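Local structure of histone-lysine N-methyltransferase, H3 lysine-9 specific SUVH6 (Arabidopsis thaliana, 6A5K) at residues R395-N407 with E435-G447. The protein methylates histone H3 at the H3K9 site, using S-adenosylmethionine as methyl donor, and probably reads non-CG DNA methylation through its SRA domain. The protein carries 1 engineered substitution. Numbering follows the deposited sequence.
Sequences RIGNDEYLFDIGN and ESSGFTIDAASKG. With SAM (S-adenosylmethionine), chain F.
Ile405 lies against Phe439 and Ile441 where two antiparallel strands of the SET domain, 402-406 and 439-442, pair edge to edge. Its CD1 is 4.0 Å from Ile441 CG1, the side chains crossing at about a right angle. With CG1 anti to the carbonyl carbon (chi1 -61°), the longer branch runs alongside the carbonyl oxygen of Phe439, which takes the Ile405 N-H. Phe403 and Ile441 form the hydrogen-bonded pair, each N 2.9 Å from the other's O.

Tyr401 carries the pairing toward the cofactor. Its O accepts from Ala443 N at 2.8 Å, its CB packs on Ala444, and its OH donates to SAM O at 2.7 Å in the ring plane; Glu400 OE2 takes both ribose hydroxyls. Strand pairing thus fixes ligand-holding residues just before a strand begins.

On the face of Leu402 and Thr440, Asp442 ties down the loop ahead of Tyr401. Asn398 ND2 reaches OD2 at 2.8 Å, nearly straight but from above the carboxylate plane, and a water links OD2 to Arg395, whose guanidinium pairs chiefly with Glu391. OD1 accepts from Ala444 N, an Asx turn. A leucine in place of Asp442 would probably leave Asn398 ND2 with only Ala392 O, strand the water and free the turn to shift.

Strand 436-442 is the middle of three, with 385-388 along its other edge; Val478 of strand 477-482 packs against Phe403 and Ile441.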
loop_
_atom_site.group_PDB
_atom_site.type_symbol
_atom_site.label_atom_id
_atom_site.label_comp_id
_atom_site.label_asym_id
_atom_site.label_seq_id
_atom_site.Cartn_x
_atom_site.Cartn_y
_atom_site.Cartn_z
ATOM N N ARG A 395 -23.237 -17.919 19.474
ATOM C CA ARG A 395 -22.176 -18.904 19.625
ATOM C C ARG A 395 -21.112 -18.437 20.601
ATOM O O ARG A 395 -20.895 -17.241 20.774
ATOM C CB ARG A 395 -21.562 -19.232 18.264
ATOM C CG ARG A 395 -22.439 -20.188 17.476
ATOM C CD ARG A 395 -22.005 -20.353 16.034
ATOM N NE ARG A 395 -23.026 -21.083 15.283
ATOM C CZ ARG A 395 -22.784 -21.785 14.181
ATOM N NH1 ARG A 395 -21.547 -21.857 13.697
ATOM N NH2 ARG A 395 -23.776 -22.415 13.563
ATOM N N ILE A 396 -20.464 -19.400 21.243
ATOM C CA ILE A 396 -19.472 -19.113 22.264
ATOM C C ILE A 396 -18.058 -19.087 21.693
ATOM O O ILE A 396 -17.709 -19.906 20.839
ATOM C CB ILE A 396 -19.547 -20.155 23.409
ATOM C CG1 ILE A 396 -20.829 -19.963 24.221
ATOM C CG2 ILE A 396 -18.333 -20.061 24.326
ATOM C CD1 ILE A 396 -21.973 -20.849 23.790
ATOM N N GLY A 397 -17.258 -18.132 22.157
ATOM C CA GLY A 397 -15.825 -18.156 21.933
ATOM C C GLY A 397 -15.351 -17.600 20.606
ATOM O O GLY A 397 -14.201 -17.814 20.223
ATOM N N ASN A 398 -16.213 -16.873 19.905
ATOM C CA ASN A 398 -15.867 -16.434 18.555
ATOM C C ASN A 398 -15.778 -14.922 18.373
ATOM O O ASN A 398 -15.530 -14.446 17.260
ATOM C CB ASN A 398 -16.875 -17.004 17.547
ATOM C CG ASN A 398 -18.279 -16.455 17.746
ATOM O OD1 ASN A 398 -18.562 -15.786 18.739
ATOM N ND2 ASN A 398 -19.169 -16.743 16.800
ATOM N N ASP A 399 -15.951 -14.171 19.455
ATOM C CA ASP A 399 -16.164 -12.730 19.338
ATOM C C ASP A 399 -14.967 -11.998 18.740
ATOM O O ASP A 399 -15.132 -10.939 18.143
ATOM C CB ASP A 399 -16.503 -12.120 20.702
ATOM C CG ASP A 399 -15.287 -11.964 21.597
ATOM O OD1 ASP A 399 -15.070 -12.838 22.459
ATOM O OD2 ASP A 399 -14.556 -10.959 21.451
ATOM N N GLU A 400 -13.769 -12.556 18.895
ATOM C CA GLU A 400 -12.573 -11.880 18.403
ATOM C C GLU A 400 -12.317 -12.131 16.920
ATOM O O GLU A 400 -11.406 -11.544 16.348
ATOM C CB GLU A 400 -11.348 -12.288 19.223
ATOM C CG GLU A 400 -11.335 -11.689 20.619
ATOM C CD GLU A 400 -10.017 -11.901 21.333
ATOM O OE1 GLU A 400 -9.663 -13.068 21.601
ATOM O OE2 GLU A 400 -9.331 -10.897 21.614
ATOM N N TYR A 401 -13.134 -12.971 16.292
ATOM C CA TYR A 401 -12.915 -13.333 14.896
ATOM C C TYR A 401 -14.176 -13.214 14.054
ATOM O O TYR A 401 -14.435 -14.036 13.178
ATOM C CB TYR A 401 -12.339 -14.751 14.813
ATOM C CG TYR A 401 -11.018 -14.865 15.531
ATOM C CD1 TYR A 401 -9.854 -14.349 14.967
ATOM C CD2 TYR A 401 -10.935 -15.444 16.790
ATOM C CE1 TYR A 401 -8.642 -14.433 15.628
ATOM C CE2 TYR A 401 -9.726 -15.528 17.458
ATOM C CZ TYR A 401 -8.585 -15.020 16.869
ATOM O OH TYR A 401 -7.379 -15.101 17.530
ATOM N N LEU A 402 -14.957 -12.175 14.325
ATOM C CA LEU A 402 -16.166 -11.909 13.560
ATOM C C LEU A 402 -15.977 -10.693 12.650
ATOM O O LEU A 402 -15.484 -9.656 13.090
ATOM C CB LEU A 402 -17.354 -11.671 14.495
ATOM C CG LEU A 402 -17.719 -12.776 15.481
ATOM C CD1 LEU A 402 -18.891 -12.327 16.346
ATOM C CD2 LEU A 402 -18.044 -14.075 14.737
ATOM N N PHE A 403 -16.347 -10.832 11.383
ATOM C CA PHE A 403 -16.440 -9.681 10.492
ATOM C C PHE A 403 -17.908 -9.393 10.219
ATOM O O PHE A 403 -18.582 -10.162 9.533
ATOM C CB PHE A 403 -15.695 -9.909 9.174
ATOM C CG PHE A 403 -15.539 -8.656 8.347
ATOM C CD1 PHE A 403 -16.567 -8.209 7.533
ATOM C CD2 PHE A 403 -14.361 -7.917 8.397
ATOM C CE1 PHE A 403 -16.429 -7.053 6.775
ATOM C CE2 PHE A 403 -14.214 -6.765 7.642
ATOM C CZ PHE A 403 -15.251 -6.337 6.827
ATOM N N ASP A 404 -18.392 -8.282 10.761
ATOM C CA ASP A 404 -19.771 -7.855 10.563
ATOM C C ASP A 404 -19.892 -7.239 9.168
ATOM O O ASP A 404 -19.324 -6.184 8.905
ATOM C CB ASP A 404 -20.164 -6.852 11.660
ATOM C CG ASP A 404 -21.642 -6.495 11.647
ATOM O OD1 ASP A 404 -22.241 -6.363 10.565
ATOM O OD2 ASP A 404 -22.204 -6.332 12.746
ATOM N N ILE A 405 -20.621 -7.902 8.274
ATOM C CA ILE A 405 -20.725 -7.444 6.885
ATOM C C ILE A 405 -21.588 -6.181 6.774
ATOM O O ILE A 405 -22.615 -6.064 7.441
ATOM C CB ILE A 405 -21.314 -8.550 5.972
ATOM C CG1 ILE A 405 -20.406 -9.791 5.974
ATOM C CG2 ILE A 405 -21.536 -8.039 4.555
ATOM C CD1 ILE A 405 -20.951 -10.949 5.154
ATOM N N GLY A 406 -21.151 -5.229 5.954
ATOM C CA GLY A 406 -21.971 -4.076 5.609
ATOM C C GLY A 406 -21.544 -2.745 6.201
ATOM O O GLY A 406 -20.861 -2.701 7.228
ATOM N N ASN A 407 -21.968 -1.659 5.549
ATOM C CA ASN A 407 -21.720 -0.284 6.019
ATOM C C ASN A 407 -20.263 0.085 6.283
ATOM O O ASN A 407 -19.957 0.718 7.294
ATOM C CB ASN A 407 -22.508 0.006 7.307
ATOM C CG ASN A 407 -23.995 -0.194 7.146
ATOM O OD1 ASN A 407 -24.566 -1.138 7.690
ATOM N ND2 ASN A 407 -24.630 0.679 6.364
ATOM N N GLU A 435 -24.889 -0.213 1.721
ATOM C CA GLU A 435 -26.095 -0.822 2.274
ATOM C C GLU A 435 -25.741 -1.817 3.381
ATOM O O GLU A 435 -24.599 -2.262 3.490
ATOM C CB GLU A 435 -26.908 -1.498 1.165
ATOM C CG GLU A 435 -28.076 -0.655 0.675
ATOM C CD GLU A 435 -28.191 -0.620 -0.837
ATOM O OE1 GLU A 435 -28.120 -1.698 -1.465
ATOM O OE2 GLU A 435 -28.341 0.488 -1.397
ATOM N N SER A 436 -26.723 -2.140 4.216
ATOM C CA SER A 436 -26.507 -3.001 5.373
ATOM C C SER A 436 -26.714 -4.481 5.055
ATOM O O SER A 436 -27.245 -4.839 4.001
ATOM C CB SER A 436 -27.441 -2.592 6.515
ATOM O OG SER A 436 -27.091 -1.318 7.030
ATOM N N SER A 437 -26.298 -5.331 5.988
ATOM C CA SER A 437 -26.442 -6.778 5.848
ATOM C C SER A 437 -26.785 -7.419 7.191
ATOM O O SER A 437 -26.402 -6.916 8.245
ATOM C CB SER A 437 -25.157 -7.391 5.279
ATOM O OG SER A 437 -25.094 -8.789 5.526
ATOM N N GLY A 438 -27.504 -8.534 7.155
ATOM C CA GLY A 438 -27.813 -9.249 8.377
ATOM C C GLY A 438 -26.864 -10.409 8.607
ATOM O O GLY A 438 -27.175 -11.336 9.362
ATOM N N PHE A 439 -25.701 -10.368 7.963
ATOM C CA PHE A 439 -24.776 -11.497 8.043
ATOM C C PHE A 439 -23.372 -11.139 8.514
ATOM O O PHE A 439 -22.917 -10.007 8.372
ATOM C CB PHE A 439 -24.700 -12.201 6.689
ATOM C CG PHE A 439 -25.996 -12.857 6.287
ATOM C CD1 PHE A 439 -27.008 -12.113 5.702
ATOM C CD2 PHE A 439 -26.212 -14.204 6.527
ATOM C CE1 PHE A 439 -28.205 -12.704 5.343
ATOM C CE2 PHE A 439 -27.407 -14.802 6.168
ATOM C CZ PHE A 439 -28.404 -14.051 5.581
ATOM N N THR A 440 -22.696 -12.145 9.061
ATOM C CA THR A 440 -21.380 -12.002 9.676
ATOM C C THR A 440 -20.515 -13.190 9.273
ATOM O O THR A 440 -21.024 -14.300 9.091
ATOM C CB THR A 440 -21.498 -11.919 11.223
ATOM O OG1 THR A 440 -22.145 -10.693 11.587
ATOM C CG2 THR A 440 -20.126 -11.996 11.917
ATOM N N ILE A 441 -19.218 -12.962 9.108
ATOM C CA ILE A 441 -18.289 -14.050 8.846
ATOM C C ILE A 441 -17.572 -14.426 10.139
ATOM O O ILE A 441 -16.918 -13.588 10.762
ATOM C CB ILE A 441 -17.247 -13.677 7.767
ATOM C CG1 ILE A 441 -17.935 -13.210 6.484
ATOM C CG2 ILE A 441 -16.356 -14.864 7.469
ATOM C CD1 ILE A 441 -17.051 -12.352 5.607
ATOM N N ASP A 442 -17.722 -15.685 10.543
ATOM C CA ASP A 442 -17.110 -16.206 11.758
ATOM C C ASP A 442 -15.861 -16.991 11.384
ATOM O O ASP A 442 -15.956 -18.079 10.819
ATOM C CB ASP A 442 -18.108 -17.090 12.517
ATOM C CG ASP A 442 -17.545 -17.651 13.826
ATOM O OD1 ASP A 442 -16.336 -17.513 14.095
ATOM O OD2 ASP A 442 -18.329 -18.246 14.596
ATOM N N ALA A 443 -14.693 -16.446 11.710
ATOM C CA ALA A 443 -13.430 -17.105 11.386
ATOM C C ALA A 443 -12.725 -17.681 12.618
ATOM O O ALA A 443 -11.522 -17.946 12.577
ATOM C CB ALA A 443 -12.501 -16.126 10.658
ATOM N N ALA A 444 -13.464 -17.873 13.708
ATOM C CA ALA A 444 -12.855 -18.312 14.965
ATOM C C ALA A 444 -12.383 -19.754 14.902
ATOM O O ALA A 444 -11.260 -20.064 15.301
ATOM C CB ALA A 444 -13.821 -18.142 16.121
ATOM N N SER A 445 -13.249 -20.631 14.405
ATOM C CA SER A 445 -12.946 -22.058 14.327
ATOM C C SER A 445 -12.325 -22.410 12.985
ATOM O O SER A 445 -11.338 -23.152 12.913
ATOM C CB SER A 445 -14.209 -22.893 14.540
ATOM O OG SER A 445 -14.682 -22.787 15.871
ATOM N N LYS A 446 -12.925 -21.877 11.925
ATOM C CA LYS A 446 -12.485 -22.125 10.559
ATOM C C LYS A 446 -12.312 -20.797 9.834
ATOM O O LYS A 446 -13.259 -20.022 9.733
ATOM C CB LYS A 446 -13.499 -23.006 9.823
ATOM C CG LYS A 446 -13.870 -24.276 10.572
ATOM C CD LYS A 446 -14.860 -25.122 9.792
ATOM C CE LYS A 446 -15.609 -26.083 10.700
ATOM N NZ LYS A 446 -16.402 -25.363 11.739
ATOM N N GLY A 447 -11.108 -20.530 9.336
ATOM C CA GLY A 447 -10.854 -19.290 8.623
ATOM C C GLY A 447 -9.512 -19.286 7.926
ATOM O O GLY A 447 -8.745 -20.251 8.036
HETATM N N SAM F . -4.219 -10.309 17.168
HETATM C CA SAM F . -5.134 -11.418 16.842
HETATM C C SAM F . -4.561 -12.798 17.172
HETATM O O SAM F . -5.161 -13.827 16.829
HETATM O OXT SAM F . -3.490 -12.915 17.775
HETATM C CB SAM F . -5.537 -11.365 15.369
HETATM C CG SAM F . -6.615 -10.317 15.128
HETATM S SD SAM F . -8.129 -10.876 15.943
HETATM C CE SAM F . -9.225 -10.833 14.530
HETATM C "C5'" SAM F . -8.763 -9.427 16.801
HETATM C "C4'" SAM F . -8.134 -9.297 18.174
HETATM O "O4'" SAM F . -6.803 -8.815 18.049
HETATM C "C3'" SAM F . -8.883 -8.291 19.027
HETATM O "O3'" SAM F . -9.918 -8.911 19.754
HETATM C "C2'" SAM F . -7.785 -7.792 19.930
HETATM O "O2'" SAM F . -7.592 -8.748 20.948
HETATM C "C1'" SAM F . -6.562 -7.838 19.040
HETATM N N9 SAM F . -6.367 -6.525 18.390
HETATM C C8 SAM F . -6.443 -6.237 17.053
HETATM N N7 SAM F . -6.202 -4.910 16.878
HETATM C C5 SAM F . -5.991 -4.347 18.091
HETATM C C6 SAM F . -5.707 -3.048 18.499
HETATM N N6 SAM F . -5.597 -2.056 17.612
HETATM N N1 SAM F . -5.557 -2.780 19.841
HETATM C C2 SAM F . -5.663 -3.793 20.774
HETATM N N3 SAM F . -5.936 -5.085 20.365
HETATM C C4 SAM F . -6.090 -5.358 19.049
HETATM O O HOH W 1 -19.220 -20.619 14.136
HETATM O O HOH W 2 -24.025 -7.779 9.594
HETATM O O HOH W 3 -24.461 -4.214 8.085
#